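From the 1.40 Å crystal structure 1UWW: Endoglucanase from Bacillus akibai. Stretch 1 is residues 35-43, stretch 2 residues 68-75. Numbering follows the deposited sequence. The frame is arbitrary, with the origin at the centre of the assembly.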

# COMPACT_ATOMS: atom_id res chain seq x y z
N GLU A 35 8.46 16.69 -4.01
CA GLU A 35 7.22 16.55 -3.23
C GLU A 35 7.39 15.96 -1.82
O GLU A 35 6.40 15.70 -1.14
N SER A 36 8.63 15.72 -1.37
CA SER A 36 8.82 15.16 -0.03
C SER A 36 8.26 16.05 1.06
O SER A 36 8.44 17.26 1.01
N GLY A 37 7.60 15.47 2.05
CA GLY A 37 7.12 16.22 3.20
C GLY A 37 8.17 16.50 4.25
O GLY A 37 7.94 17.22 5.24
N VAL A 38 9.35 15.90 4.10
CA VAL A 38 10.46 16.07 5.00
C VAL A 38 11.66 16.40 4.14
O VAL A 38 11.96 15.68 3.17
N LYS A 39 12.36 17.47 4.47
CA LYS A 39 13.53 17.88 3.72
C LYS A 39 14.71 18.20 4.64
O LYS A 39 15.61 18.96 4.26
N THR A 40 14.72 17.52 5.79
CA THR A 40 15.77 17.60 6.81
C THR A 40 17.13 17.08 6.29
O THR A 40 17.21 16.40 5.28
N ALA A 41 18.22 17.37 7.00
CA ALA A 41 19.55 16.94 6.59
C ALA A 41 19.64 15.42 6.35
O ALA A 41 19.29 14.61 7.22
N LEU A 42 20.12 15.07 5.17
CA LEU A 42 20.42 13.69 4.78
C LEU A 42 21.92 13.52 4.93
O LEU A 42 22.71 14.16 4.23
N THR A 43 22.32 12.68 5.87
CA THR A 43 23.73 12.43 6.15
C THR A 43 24.05 10.94 6.15
O THR A 43 23.15 10.09 6.12
N TRP A 68 0.04 11.16 1.96
CA TRP A 68 1.45 11.29 1.57
C TRP A 68 2.02 12.70 1.77
O TRP A 68 3.20 12.92 1.59
N ALA A 69 1.20 13.66 2.21
CA ALA A 69 1.74 15.01 2.41
C ALA A 69 2.91 15.09 3.40
O ALA A 69 3.81 15.87 3.17
N THR A 70 2.87 14.32 4.49
CA THR A 70 3.91 14.37 5.52
C THR A 70 5.02 13.33 5.32
O THR A 70 5.92 13.23 6.16
N ALA A 71 4.96 12.56 4.23
CA ALA A 71 5.87 11.42 4.04
C ALA A 71 7.21 11.87 3.54
O ALA A 71 7.28 12.53 2.50
N PRO A 72 8.30 11.45 4.20
CA PRO A 72 9.60 11.50 3.52
C PRO A 72 9.53 10.78 2.16
O PRO A 72 8.96 9.68 2.08
N ARG A 73 10.14 11.36 1.15
CA ARG A 73 10.15 10.80 -0.19
C ARG A 73 11.56 10.93 -0.72
O ARG A 73 12.01 11.99 -1.12
N LEU A 74 12.27 9.82 -0.73
CA LEU A 74 13.60 9.75 -1.33
C LEU A 74 13.47 9.61 -2.84
O LEU A 74 12.49 9.07 -3.33
N ASP A 75 14.47 10.06 -3.56
CA ASP A 75 14.48 10.06 -5.02
C ASP A 75 15.89 9.71 -5.49
O ASP A 75 16.87 10.20 -4.96

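Stretch 2 opens with a type I turn from Trp 68 to Ala 71, closed by Ala 71 N to Trp 68 O at 3.2 Å, and this turn meets stretch 1 with backbone rather than side chains. The Trp 68 side chain (chi1 m) stays well clear of the partner. Ala 69, Thr 70 (chi1 p) and Ala 71 all direct their CA-to-CB bonds away, and it is the carbonyls of Ala 69 and Ala 71 that meet Gly 37. Ala 69 O takes a CA-H...O contact from Gly 37 CA at 3.3 Å, and Ala 71 O accepts a nearly straight hydrogen bond from Gly 37 N at 3.0 Å. The approach depends on glycine: an ideal CB there would point toward the turn and lie 2.3 Å from Ala 69 O, a clash.

Pro 72 begins the side-chain packing. Its ring, C-gamma exo, presents CG to Val 38 CG2 at 3.7 Å; Val 38, chi1 t, has its CA-to-CB bond directed toward stretch 2.

Arg 73, where the strand starts, joins backbone and side-chain interactions. Its N donates to Ser 36 OG at 2.9 Å. Ser 36, chi1 t, passes its own hydroxyl proton back to Val 38 O (OG to O, 2.7 Å), so one buried hydroxyl both braces its own loop and receives the strand's amide. The arginine CB points toward stretch 1, and its m, t, t chain runs out to Glu 35, whose CB covers one guanidinium face, 3.9 Å from Arg 73 CZ. No salt bridge forms here: the glutamate, m at chi1 and chi2, leads its end away. Arg 73 NE is buried by the contact and has no partner in the model; the nearest approach to Glu 35 is to its O, at 3.6 Å.

Leu 74 starts away, but its m, t rotamer brings the tip back, with CD2 4.1 Å from CD2 of Leu 42, also m, t. Asp 75 makes no contact with stretch 1.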

# COMPACT_ATOMS: atom_id res chain seq x y z
CB GLU A 35 6.20 15.71 -4.02
CG GLU A 35 5.70 16.37 -5.29
CD GLU A 35 4.74 17.53 -5.00
OE1 GLU A 35 3.68 17.29 -4.36
OE2 GLU A 35 5.04 18.67 -5.41
CB SER A 36 10.29 14.94 0.27
OG SER A 36 10.43 14.27 1.51
CB VAL A 38 10.72 14.78 5.82
CG1 VAL A 38 12.04 14.88 6.61
CG2 VAL A 38 9.53 14.50 6.75
CB LYS A 39 13.16 19.02 2.76
CG LYS A 39 12.23 18.54 1.63
CD LYS A 39 12.24 19.43 0.43
CE LYS A 39 11.17 19.02 -0.58
NZ LYS A 39 10.78 20.15 -1.48
CB THR A 40 15.34 16.80 8.14
OG1 THR A 40 15.12 15.40 7.87
CG2 THR A 40 14.02 17.27 8.74
CB ALA A 41 20.57 17.34 7.65
CB LEU A 42 20.06 13.44 3.32
CG LEU A 42 18.61 13.19 2.97
CD1 LEU A 42 18.36 13.35 1.47
CD2 LEU A 42 18.20 11.81 3.42
CB THR A 43 24.15 13.05 7.50
OG1 THR A 43 23.40 12.46 8.55
CG2 THR A 43 23.87 14.57 7.53
CB TRP A 68 1.65 10.86 0.12
CG TRP A 68 1.65 9.38 -0.13
CD1 TRP A 68 1.44 8.37 0.78
CD2 TRP A 68 1.90 8.75 -1.36
NE1 TRP A 68 1.54 7.15 0.15
CE2 TRP A 68 1.81 7.36 -1.17
CE3 TRP A 68 2.17 9.22 -2.64
CZ2 TRP A 68 2.01 6.44 -2.19
CZ3 TRP A 68 2.35 8.30 -3.67
CH2 TRP A 68 2.29 6.93 -3.43
CB ALA A 69 0.64 15.96 2.83
CB THR A 70 3.31 14.12 6.89
OG1 THR A 70 2.74 12.81 6.93
CG2 THR A 70 2.15 15.08 7.20
CB ALA A 71 5.29 10.47 3.05
CB PRO A 72 10.54 10.75 4.46
CG PRO A 72 9.90 10.89 5.84
CD PRO A 72 8.40 10.91 5.56
CB ARG A 73 9.20 11.54 -1.10
CG ARG A 73 7.73 11.43 -0.87
CD ARG A 73 6.95 11.77 -2.13
NE ARG A 73 5.60 12.24 -1.91
CZ ARG A 73 4.68 12.27 -2.89
NH1 ARG A 73 5.01 11.88 -4.12
NH2 ARG A 73 3.46 12.69 -2.63
CB LEU A 74 14.38 8.55 -0.82
CG LEU A 74 14.78 8.56 0.63
CD1 LEU A 74 15.48 7.25 0.97
CD2 LEU A 74 15.73 9.69 0.92
CB ASP A 75 14.01 11.44 -5.50
CG ASP A 75 13.54 11.49 -6.91
OD1 ASP A 75 13.41 10.45 -7.59
OD2 ASP A 75 13.29 12.63 -7.42